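Local atomic coordinates of group II chitinase (Ostrinia furnacalis, PDB entry 6JAW), a protein that probably cleaves internal glycosidic bonds of chitin as an endochitinase, this chain being one glycosyl hydrolase family 18 domain of a much longer protein. Residues 246-251 with 343-348; 334-339 with 370-375; 81-86 with 123-128. All blocks are in the same frame, centred on the assembly; numbering follows the deposited sequence.

Interaction 1: 246-251 with 343-348. With BBO (2-[3-(morpholin-4-yl)propyl]-1H-benzo[de]isoquinoline-1,3(2H)-dione), chain B.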
loop_
_atom_site.group_PDB
_atom_site.type_symbol
_atom_site.label_atom_id
_atom_site.label_comp_id
_atom_site.label_asym_id
_atom_site.label_seq_id
_atom_site.Cartn_x
_atom_site.Cartn_y
_atom_site.Cartn_z
ATOM N N MET A 246 -0.484 -8.628 4.012
ATOM C CA MET A 246 -0.786 -7.523 4.907
ATOM C C MET A 246 0.118 -6.338 4.591
ATOM O O MET A 246 1.347 -6.467 4.610
ATOM C CB MET A 246 -0.608 -7.950 6.358
ATOM C CG MET A 246 -1.033 -6.886 7.328
ATOM S SD MET A 246 -0.842 -7.461 9.012
ATOM C CE MET A 246 0.819 -6.908 9.363
ATOM N N GLY A 247 -0.489 -5.187 4.326
ATOM C CA GLY A 247 0.287 -4.008 3.990
ATOM C C GLY A 247 0.955 -3.408 5.215
ATOM O O GLY A 247 0.404 -3.409 6.318
ATOM N N MET A 248 2.164 -2.891 5.011
ATOM C CA MET A 248 2.914 -2.227 6.060
ATOM C C MET A 248 3.463 -0.923 5.498
ATOM O O MET A 248 4.000 -0.908 4.375
ATOM C CB MET A 248 4.048 -3.113 6.583
ATOM C CG MET A 248 3.554 -4.229 7.502
ATOM S SD MET A 248 4.762 -5.546 7.625
ATOM C CE MET A 248 4.748 -6.192 5.951
ATOM N N PRO A 249 3.328 0.185 6.220
ATOM C CA PRO A 249 3.742 1.480 5.673
ATOM C C PRO A 249 5.220 1.759 5.919
ATOM O O PRO A 249 5.743 1.551 7.019
ATOM C CB PRO A 249 2.857 2.474 6.438
ATOM C CG PRO A 249 2.631 1.808 7.769
ATOM C CD PRO A 249 2.609 0.316 7.503
ATOM N N MET A 250 5.897 2.226 4.869
ATOM C CA MET A 250 7.271 2.696 4.958
ATOM C C MET A 250 7.339 4.202 5.175
ATOM O O MET A 250 8.342 4.836 4.829
ATOM C CB MET A 250 8.049 2.319 3.692
ATOM C CG MET A 250 7.956 0.855 3.287
ATOM S SD MET A 250 8.972 -0.229 4.297
ATOM C CE MET A 250 7.730 -0.882 5.416
ATOM N N TYR A 251 6.280 4.782 5.719
ATOM C CA TYR A 251 6.142 6.220 5.837
ATOM C C TYR A 251 5.327 6.512 7.082
ATOM O O TYR A 251 4.759 5.616 7.709
ATOM C CB TYR A 251 5.454 6.821 4.606
ATOM C CG TYR A 251 4.026 6.343 4.471
ATOM C CD1 TYR A 251 3.737 5.154 3.814
ATOM C CD2 TYR A 251 2.973 7.059 5.030
ATOM C CE1 TYR A 251 2.434 4.701 3.700
ATOM C CE2 TYR A 251 1.670 6.614 4.925
ATOM C CZ TYR A 251 1.409 5.433 4.256
ATOM O OH TYR A 251 0.121 4.972 4.138
ATOM N N GLY A 343 3.455 -10.425 3.189
ATOM C CA GLY A 343 3.406 -9.020 3.517
ATOM C C GLY A 343 3.498 -8.161 2.280
ATOM O O GLY A 343 3.882 -8.630 1.203
ATOM N N MET A 344 3.129 -6.899 2.428
ATOM C CA MET A 344 3.186 -5.928 1.352
ATOM C C MET A 344 3.716 -4.635 1.947
ATOM O O MET A 344 3.427 -4.320 3.105
ATOM C CB MET A 344 1.802 -5.720 0.716
ATOM C CG MET A 344 1.749 -4.609 -0.326
ATOM S SD MET A 344 1.265 -3.005 0.354
ATOM C CE MET A 344 -0.508 -3.236 0.536
ATOM N N ILE A 345 4.510 -3.898 1.179
ATOM C CA ILE A 345 5.053 -2.640 1.665
ATOM C C ILE A 345 4.704 -1.526 0.697
ATOM O O ILE A 345 4.749 -1.700 -0.526
ATOM C CB ILE A 345 6.573 -2.710 1.899
ATOM C CG1 ILE A 345 7.314 -2.996 0.595
ATOM C CG2 ILE A 345 6.874 -3.753 2.956
ATOM C CD1 ILE A 345 8.438 -2.012 0.335
ATOM N N TRP A 346 4.313 -0.393 1.266
ATOM C CA TRP A 346 4.177 0.868 0.560
ATOM C C TRP A 346 5.152 1.832 1.220
ATOM O O TRP A 346 4.919 2.252 2.356
ATOM C CB TRP A 346 2.749 1.414 0.641
ATOM C CG TRP A 346 2.634 2.651 -0.162
ATOM C CD1 TRP A 346 2.979 3.918 0.220
ATOM C CD2 TRP A 346 2.217 2.741 -1.525
ATOM N NE1 TRP A 346 2.783 4.793 -0.819
ATOM C CE2 TRP A 346 2.311 4.096 -1.902
ATOM C CE3 TRP A 346 1.762 1.810 -2.460
ATOM C CZ2 TRP A 346 1.966 4.541 -3.174
ATOM C CZ3 TRP A 346 1.423 2.254 -3.726
ATOM C CH2 TRP A 346 1.525 3.607 -4.069
ATOM N N ALA A 347 6.249 2.171 0.544
ATOM C CA ALA A 347 6.636 1.666 -0.766
ATOM C C ALA A 347 8.164 1.575 -0.773
ATOM O O ALA A 347 8.812 2.061 0.155
ATOM C CB ALA A 347 6.137 2.588 -1.883
ATOM N N LEU A 348 8.731 0.965 -1.817
ATOM C CA LEU A 348 10.174 0.726 -1.857
ATOM C C LEU A 348 10.963 2.004 -1.602
ATOM O O LEU A 348 11.940 2.007 -0.843
ATOM C CB LEU A 348 10.564 0.133 -3.213
ATOM C CG LEU A 348 10.297 -1.360 -3.417
ATOM C CD1 LEU A 348 10.338 -1.737 -4.889
ATOM C CD2 LEU A 348 11.302 -2.190 -2.622
HETATM C C10 BBO B . -9.102 8.923 4.097
HETATM C C13 BBO B . -4.526 8.163 2.278
HETATM C C15 BBO B . -3.186 7.360 0.310
HETATM C C17 BBO B . 0.028 5.650 0.749
HETATM C C01 BBO B . -10.172 9.761 4.386
HETATM C C02 BBO B . -10.112 11.125 4.075
HETATM C C03 BBO B . -8.972 11.652 3.468
HETATM C C04 BBO B . -8.868 13.013 3.139
HETATM C C05 BBO B . -7.696 13.486 2.531
HETATM C C06 BBO B . -6.642 12.647 2.245
HETATM C C07 BBO B . -6.749 11.329 2.568
HETATM C C08 BBO B . -7.908 10.817 3.179
HETATM C C09 BBO B . -7.982 9.450 3.500
HETATM C C11 BBO B . -6.812 8.527 3.180
HETATM C C12 BBO B . -5.584 10.409 2.252
HETATM C C14 BBO B . -4.581 7.411 0.948
HETATM C C16 BBO B . -1.493 5.709 0.544
HETATM C C18 BBO B . -0.087 8.003 0.576
HETATM C C19 BBO B . -1.230 7.900 1.577
HETATM N N01 BBO B . -5.653 9.035 2.561
HETATM N N02 BBO B . -2.160 6.833 1.204
HETATM O O01 BBO B . -6.894 7.172 3.495
HETATM O O02 BBO B . -4.443 10.936 1.647
HETATM O O03 BBO B . 0.719 6.868 0.645
#

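Interaction 2: 334-339 with 370-375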
loop_
_atom_site.group_PDB
_atom_site.type_symbol
_atom_site.label_atom_id
_atom_site.label_comp_id
_atom_site.label_asym_id
_atom_site.label_seq_id
_atom_site.Cartn_x
_atom_site.Cartn_y
_atom_site.Cartn_z
ATOM N N PHE A 334 2.832 -11.483 13.466
ATOM C CA PHE A 334 1.387 -11.561 13.291
ATOM C C PHE A 334 1.029 -12.230 11.965
ATOM O O PHE A 334 0.134 -13.083 11.913
ATOM C CB PHE A 334 0.808 -10.148 13.388
ATOM C CG PHE A 334 -0.654 -10.048 13.077
ATOM C CD1 PHE A 334 -1.598 -10.262 14.066
ATOM C CD2 PHE A 334 -1.084 -9.691 11.809
ATOM C CE1 PHE A 334 -2.950 -10.155 13.792
ATOM C CE2 PHE A 334 -2.432 -9.581 11.525
ATOM C CZ PHE A 334 -3.370 -9.811 12.520
ATOM N N ILE A 335 1.733 -11.866 10.888
ATOM C CA ILE A 335 1.501 -12.478 9.579
ATOM C C ILE A 335 1.745 -13.982 9.644
ATOM O O ILE A 335 0.933 -14.790 9.170
ATOM C CB ILE A 335 2.400 -11.812 8.517
ATOM C CG1 ILE A 335 1.892 -10.416 8.151
ATOM C CG2 ILE A 335 2.538 -12.690 7.282
ATOM C CD1 ILE A 335 2.854 -9.669 7.232
ATOM N N LYS A 336 2.872 -14.379 10.237
ATOM C CA LYS A 336 3.205 -15.796 10.308
ATOM C C LYS A 336 2.234 -16.556 11.203
ATOM O O LYS A 336 1.867 -17.697 10.896
ATOM C CB LYS A 336 4.645 -15.968 10.795
ATOM C CG LYS A 336 5.676 -15.314 9.883
ATOM C CD LYS A 336 7.100 -15.664 10.310
ATOM C CE LYS A 336 7.360 -15.244 11.745
ATOM N NZ LYS A 336 8.797 -15.375 12.127
ATOM N N SER A 337 1.798 -15.944 12.310
ATOM C CA SER A 337 0.917 -16.656 13.230
ATOM C C SER A 337 -0.449 -16.935 12.609
ATOM O O SER A 337 -1.098 -17.928 12.961
ATOM C CB SER A 337 0.749 -15.870 14.530
ATOM O OG SER A 337 0.024 -14.674 14.311
ATOM N N LEU A 338 -0.911 -16.076 11.706
ATOM C CA LEU A 338 -2.176 -16.308 11.022
ATOM C C LEU A 338 -1.996 -17.040 9.703
ATOM O O LEU A 338 -2.981 -17.239 8.984
ATOM C CB LEU A 338 -2.905 -14.986 10.773
ATOM C CG LEU A 338 -3.441 -14.233 11.993
ATOM C CD1 LEU A 338 -4.196 -12.996 11.541
ATOM C CD2 LEU A 338 -4.347 -15.123 12.820
ATOM N N ASN A 339 -0.764 -17.432 9.369
ATOM C CA ASN A 339 -0.458 -18.114 8.113
ATOM C C ASN A 339 -0.939 -17.313 6.907
ATOM O O ASN A 339 -1.401 -17.877 5.913
ATOM C CB ASN A 339 -1.046 -19.525 8.096
ATOM C CG ASN A 339 -0.373 -20.428 9.093
ATOM O OD1 ASN A 339 0.776 -20.819 8.908
ATOM N ND2 ASN A 339 -1.078 -20.752 10.171
ATOM N N THR A 370 13.889 -10.610 7.209
ATOM C CA THR A 370 14.523 -11.427 8.234
ATOM C C THR A 370 13.489 -12.146 9.084
ATOM O O THR A 370 13.631 -13.341 9.368
ATOM C CB THR A 370 15.413 -10.550 9.102
ATOM O OG1 THR A 370 16.495 -10.068 8.300
ATOM C CG2 THR A 370 15.951 -11.337 10.296
ATOM N N GLU A 371 12.431 -11.442 9.481
ATOM C CA GLU A 371 11.407 -12.073 10.300
ATOM C C GLU A 371 10.599 -13.098 9.506
ATOM O O GLU A 371 10.212 -14.135 10.056
ATOM C CB GLU A 371 10.505 -10.999 10.911
ATOM C CG GLU A 371 9.780 -11.452 12.169
ATOM C CD GLU A 371 10.733 -11.980 13.232
ATOM O OE1 GLU A 371 10.474 -13.083 13.765
ATOM O OE2 GLU A 371 11.741 -11.300 13.526
ATOM N N LEU A 372 10.352 -12.844 8.215
ATOM C CA LEU A 372 9.629 -13.814 7.395
ATOM C C LEU A 372 10.415 -15.110 7.250
ATOM O O LEU A 372 9.830 -16.200 7.190
ATOM C CB LEU A 372 9.331 -13.230 6.013
ATOM C CG LEU A 372 8.107 -12.320 5.891
ATOM C CD1 LEU A 372 7.997 -11.748 4.475
ATOM C CD2 LEU A 372 6.836 -13.077 6.281
ATOM N N LEU A 373 11.743 -15.013 7.170
ATOM C CA LEU A 373 12.597 -16.179 6.994
ATOM C C LEU A 373 12.965 -16.853 8.310
ATOM O O LEU A 373 13.554 -17.938 8.288
ATOM C CB LEU A 373 13.870 -15.784 6.235
ATOM C CG LEU A 373 13.616 -15.309 4.802
ATOM C CD1 LEU A 373 14.911 -14.885 4.131
ATOM C CD2 LEU A 373 12.918 -16.403 4.005
ATOM N N ASN A 374 12.641 -16.237 9.439
ATOM C CA ASN A 374 12.852 -16.858 10.738
ATOM C C ASN A 374 11.748 -17.878 10.992
ATOM O O ASN A 374 10.565 -17.516 10.956
ATOM C CB ASN A 374 12.857 -15.790 11.829
ATOM C CG ASN A 374 13.088 -16.359 13.223
ATOM O OD1 ASN A 374 13.281 -17.561 13.403
ATOM N ND2 ASN A 374 13.083 -15.484 14.219
ATOM N N PRO A 375 12.078 -19.147 11.254
ATOM C CA PRO A 375 11.016 -20.149 11.460
ATOM C C PRO A 375 10.247 -19.976 12.757
ATOM O O PRO A 375 9.079 -20.380 12.824
ATOM C CB PRO A 375 11.778 -21.483 11.434
ATOM C CG PRO A 375 13.123 -21.170 10.854
ATOM C CD PRO A 375 13.417 -19.757 11.234
#

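Interaction 3: 81-86 with 123-128. With BBO (2-[3-(morpholin-4-yl)propyl]-1H-benzo[de]isoquinoline-1,3(2H)-dione), chain B.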
loop_
_atom_site.group_PDB
_atom_site.type_symbol
_atom_site.label_atom_id
_atom_site.label_comp_id
_atom_site.label_asym_id
_atom_site.label_seq_id
_atom_site.Cartn_x
_atom_site.Cartn_y
_atom_site.Cartn_z
ATOM N N LEU A 81 1.697 -4.809 -12.940
ATOM C CA LEU A 81 1.369 -3.408 -13.158
ATOM C C LEU A 81 0.108 -3.075 -12.378
ATOM O O LEU A 81 -0.896 -3.786 -12.488
ATOM C CB LEU A 81 1.171 -3.124 -14.648
ATOM C CG LEU A 81 0.690 -1.729 -15.032
ATOM C CD1 LEU A 81 1.666 -0.648 -14.557
ATOM C CD2 LEU A 81 0.537 -1.684 -16.537
ATOM N N ALA A 82 0.166 -2.017 -11.574
ATOM C CA ALA A 82 -0.996 -1.598 -10.804
ATOM C C ALA A 82 -1.785 -0.556 -11.580
ATOM O O ALA A 82 -1.214 0.333 -12.216
ATOM C CB ALA A 82 -0.595 -1.032 -9.442
ATOM N N LEU A 83 -3.105 -0.671 -11.511
ATOM C CA LEU A 83 -4.016 0.256 -12.161
ATOM C C LEU A 83 -4.776 1.038 -11.102
ATOM O O LEU A 83 -5.417 0.449 -10.225
ATOM C CB LEU A 83 -4.996 -0.493 -13.063
ATOM C CG LEU A 83 -6.109 0.361 -13.653
ATOM C CD1 LEU A 83 -5.538 1.351 -14.664
ATOM C CD2 LEU A 83 -7.128 -0.544 -14.297
ATOM N N GLY A 84 -4.710 2.358 -11.188
ATOM C CA GLY A 84 -5.509 3.185 -10.313
ATOM C C GLY A 84 -4.682 3.976 -9.328
ATOM O O GLY A 84 -3.861 4.808 -9.719
ATOM N N GLY A 85 -4.878 3.712 -8.045
ATOM C CA GLY A 85 -4.258 4.508 -7.011
ATOM C C GLY A 85 -5.183 5.599 -6.515
ATOM O O GLY A 85 -6.242 5.878 -7.083
ATOM N N TRP A 86 -4.753 6.234 -5.424
ATOM C CA TRP A 86 -5.579 7.240 -4.764
ATOM C C TRP A 86 -5.974 8.361 -5.721
ATOM O O TRP A 86 -7.160 8.669 -5.876
ATOM C CB TRP A 86 -4.835 7.806 -3.556
ATOM C CG TRP A 86 -5.607 8.857 -2.837
ATOM C CD1 TRP A 86 -5.441 10.206 -2.929
ATOM C CD2 TRP A 86 -6.691 8.645 -1.925
ATOM N NE1 TRP A 86 -6.347 10.850 -2.118
ATOM C CE2 TRP A 86 -7.126 9.913 -1.491
ATOM C CE3 TRP A 86 -7.330 7.505 -1.426
ATOM C CZ2 TRP A 86 -8.173 10.073 -0.584
ATOM C CZ3 TRP A 86 -8.370 7.667 -0.522
ATOM C CH2 TRP A 86 -8.778 8.939 -0.111
ATOM N N LEU A 123 -1.616 -8.074 -13.399
ATOM C CA LEU A 123 -2.293 -6.810 -13.181
ATOM C C LEU A 123 -2.711 -6.714 -11.723
ATOM O O LEU A 123 -3.156 -7.702 -11.131
ATOM C CB LEU A 123 -3.525 -6.689 -14.090
ATOM C CG LEU A 123 -4.378 -5.431 -13.958
ATOM C CD1 LEU A 123 -3.609 -4.198 -14.412
ATOM C CD2 LEU A 123 -5.644 -5.597 -14.790
ATOM N N ASP A 124 -2.581 -5.518 -11.153
ATOM C CA ASP A 124 -2.973 -5.234 -9.777
ATOM C C ASP A 124 -4.012 -4.117 -9.794
ATOM O O ASP A 124 -3.733 -3.016 -10.273
ATOM C CB ASP A 124 -1.754 -4.832 -8.941
ATOM C CG ASP A 124 -2.077 -4.650 -7.465
ATOM O OD1 ASP A 124 -2.663 -5.575 -6.855
ATOM O OD2 ASP A 124 -1.739 -3.580 -6.908
ATOM N N LEU A 125 -5.208 -4.401 -9.284
ATOM C CA LEU A 125 -6.309 -3.439 -9.291
ATOM C C LEU A 125 -6.246 -2.589 -8.029
ATOM O O LEU A 125 -6.367 -3.113 -6.918
ATOM C CB LEU A 125 -7.643 -4.167 -9.379
ATOM C CG LEU A 125 -7.780 -5.003 -10.643
ATOM C CD1 LEU A 125 -9.050 -5.841 -10.605
ATOM C CD2 LEU A 125 -7.747 -4.093 -11.880
ATOM N N ASP A 126 -6.079 -1.275 -8.194
ATOM C CA ASP A 126 -6.002 -0.394 -7.032
ATOM C C ASP A 126 -7.024 0.731 -7.173
ATOM O O ASP A 126 -6.660 1.909 -7.179
ATOM C CB ASP A 126 -4.587 0.181 -6.874
ATOM C CG ASP A 126 -4.406 0.970 -5.563
ATOM O OD1 ASP A 126 -5.370 1.064 -4.777
ATOM O OD2 ASP A 126 -3.300 1.502 -5.316
ATOM N N TRP A 127 -8.294 0.382 -7.317
ATOM C CA TRP A 127 -9.358 1.372 -7.295
ATOM C C TRP A 127 -9.682 1.690 -5.840
ATOM O O TRP A 127 -9.990 0.784 -5.061
ATOM C CB TRP A 127 -10.578 0.836 -8.038
ATOM C CG TRP A 127 -11.768 1.718 -8.012
ATOM C CD1 TRP A 127 -11.817 3.034 -7.674
ATOM C CD2 TRP A 127 -13.098 1.342 -8.363
ATOM N NE1 TRP A 127 -13.106 3.504 -7.782
ATOM C CE2 TRP A 127 -13.911 2.478 -8.202
ATOM C CE3 TRP A 127 -13.683 0.145 -8.790
ATOM C CZ2 TRP A 127 -15.278 2.457 -8.458
ATOM C CZ3 TRP A 127 -15.041 0.125 -9.040
ATOM C CH2 TRP A 127 -15.820 1.271 -8.878
ATOM N N GLU A 128 -9.591 2.962 -5.459
ATOM C CA GLU A 128 -9.796 3.367 -4.068
ATOM C C GLU A 128 -10.984 4.325 -3.971
ATOM O O GLU A 128 -10.796 5.539 -3.959
ATOM C CB GLU A 128 -8.514 4.006 -3.501
ATOM C CG GLU A 128 -7.334 3.058 -3.487
ATOM C CD GLU A 128 -6.074 3.672 -2.907
ATOM O OE1 GLU A 128 -6.168 4.712 -2.226
ATOM O OE2 GLU A 128 -4.987 3.103 -3.125
HETATM C C10 BBO B . -9.102 8.923 4.097
HETATM C C13 BBO B . -4.526 8.163 2.278
HETATM C C15 BBO B . -3.186 7.360 0.310
HETATM C C17 BBO B . 0.028 5.650 0.749
HETATM C C01 BBO B . -10.172 9.761 4.386
HETATM C C02 BBO B . -10.112 11.125 4.075
HETATM C C03 BBO B . -8.972 11.652 3.468
HETATM C C04 BBO B . -8.868 13.013 3.139
HETATM C C05 BBO B . -7.696 13.486 2.531
HETATM C C06 BBO B . -6.642 12.647 2.245
HETATM C C07 BBO B . -6.749 11.329 2.568
HETATM C C08 BBO B . -7.908 10.817 3.179
HETATM C C09 BBO B . -7.982 9.450 3.500
HETATM C C11 BBO B . -6.812 8.527 3.180
HETATM C C12 BBO B . -5.584 10.409 2.252
HETATM C C14 BBO B . -4.581 7.411 0.948
HETATM C C16 BBO B . -1.493 5.709 0.544
HETATM C C18 BBO B . -0.087 8.003 0.576
HETATM C C19 BBO B . -1.230 7.900 1.577
HETATM N N01 BBO B . -5.653 9.035 2.561
HETATM N N02 BBO B . -2.160 6.833 1.204
HETATM O O01 BBO B . -6.894 7.172 3.495
HETATM O O02 BBO B . -4.443 10.936 1.647
HETATM O O03 BBO B . 0.719 6.868 0.645
HETATM O O HOH W 1 -2.379 5.304 -3.805
#

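Interaction 1: 246-251 with 343-348
Tyr-251 sets the CE1 corner of its ring against the five-membered ring of Trp-346, with CE1 3.6 Å from Trp-346 CD1. The two ring planes stand at 85° and meet obliquely. The same side of the phenol borders the backbone: Trp-346 O lies in the plane of the tyrosine ring at its edge, 3.5 Å from Tyr-251 CD1. With CG anti to the backbone N (chi1 -176°), the indole of Trp-346 reaches from the strand end to the bound ligand BBO, whose morpholine C17 lies over an indole face, 3.5 Å from Trp-346 CD1. The morpholine oxygen O03 sits over a face of Tyr-251, and the phenol is steadied by a hydrogen bond from its OH to Asp-199, which also binds the ligand.

Behind this pair the strands run parallel, their short axes 4.3 Å apart. Met-246 O accepts from Met-344 N, Met-344 O from Met-248 N, and Met-248 O from Trp-346 N. The last bond, Met-250 N to Trp-346 O at 2.7 Å, is nearly straight at 170° and ties the chain leaving one strand to the end of the other. Met-344 lies on the same sheet face as Trp-346 and folds its CE over Gly-247 CA (3.6 Å). On the reverse face, Met-248 and Ile-345 point to helix 363-373; Met-250 bends back so that its CE meets Ile-345 CG2 at 3.9 Å. The peptide between Trp-346 and Ala-347 is cis. A tryptophan before a cis peptide at the end of the last barrel strand, forming part of the ligand pocket, is a hallmark of the family 18 TIM barrel.

Interaction 2: 334-339 with 370-375
Helices 325-337 and 363-373 flank strand 342-346 on the outside of the TIM barrel and meet here at their C-terminal turns, bridged by one lysine. Lys-336 crosses the gap with its aliphatic chain and delivers NZ to the end of helix 363-373. There the ammonium donates to Glu-371 O in the last turn at 2.8 Å and to Asn-374 O just past it at 3.0 Å, the donor tilted 25° and 30° from the respective carbonyl planes. Glu-371 adds its own carboxylate: OE1 lies 3.3 Å from Lys-336 NZ, a salt bridge with a weak hydrogen bond, and the chain bent at chi2 (55°) brings it back beside its own carbonyl.

Lys-336 reaches this spot through a single bend at chi3, its other torsions beyond CG being extended, and CD and CE both pass 3.5 Å from Glu-371 O on the way. The buried ammonium is met by three carbonyl oxygens, of Glu-371, Asn-374 and Lys-376, and by the Glu-371 carboxylate; the negative end of the helix 363-373 dipole would probably add to this. Beside the polar cluster the helices meet through apolar groups, Ile-335 CG2 facing Leu-372 CD2 at 4.4 Å.

Each helix finishes in its own way. Asn-339, at positive phi, closes helix 325-337 in a Schellman motif, one of whose bonds runs from Asn-339 N to Lys-336 O. Within that last turn the helix carbonyl Phe-334 O takes both Leu-338 N and Ser-337 OG. In the other segment Asn-374 OD1 takes the N-H of Lys-376, an Asx turn that leads the chain out of the helix. The contact thus joins two neighbouring outer helices of a TIM barrel at their C-terminal ends, through a lysine that binds backbone carbonyls and a glutamate.

Interaction 3: 81-86 with 123-128
Trp-86 and Glu-128 cross at about a right angle where two parallel strands run out. The carboxylate comes to the indole from its rim, not over a face: Glu-128 OE1 lies in the ring plane 3.1 Å from Trp-86 CE3, with the carboxylate itself turned 55° from the indole. This leaves a face of Trp-86 for the bound ligand BBO, whose linker carbon C14 sits 3.6 Å from Trp-86 CE3 and whose fused rings continue across CZ2 and CH2. The chi1 of 179°, with CG anti to the backbone N, carries the indole out to this ligand. A water joins the pair from the backbone side, accepting from Trp-86 N and donating weakly to Glu-128 OE2.

Next along the row, Asp-126 lays its carboxylate beside Gly-85, OD2 3.6 Å from Gly-85 CA, while Asp-126 OD1 comes 2.7 Å from Glu-128 OE2. Its backbone is fixed from both directions: Asp-126 N donates to Leu-83 O, and Asp-126 O receives Gly-85 N at 2.7 Å with a near-straight 167°. Asp-124 points to the barrel interior alongside Ala-82, and its two oxygens are held by Tyr-12 and Ser-167. Asp-124 O meanwhile accepts Leu-83 N, head-on to the carbonyl. The leucines take the opposite, helix-covered face, Leu-83 CD2 meeting Leu-125 CD2 at 4.3 Å.

Asp-124, Asp-126 and Glu-128 are the last three acids of the DxxDxDxE signature of family 18 glycosidases. Cross-strand backbone bonds set the two aspartates, and Ser-89 OG holds Glu-128 N. The close carboxylates of Asp-126 and Glu-128, beside the ligand-bearing Trp-86, are consistent with the family mechanism, in which the signature glutamate acts as general acid and the preceding aspartate assists the substrate N-acetyl group.

How the interactions relate
Interactions 1 and 3 sit on different strands of the same barrel, their centres about 15 Å apart and their nearest atoms about 5 Å apart. The bound ligand spans both: its morpholine end lies by Tyr-251 and Trp-346, its fused rings over Trp-86. Tyr-12 links them within the barrel, touching Met-344 and Trp-346 while bonding Asp-124. Interaction 2 lies on the outside, directly behind interaction 1, where Met-246 SD meets Phe-334 CD2 at 3.6 Å and Gly-343 CA meets Ile-335 CD1 at 3.8 Å. Its centre is about 27 Å from that of interaction 3, across the middle of the chain.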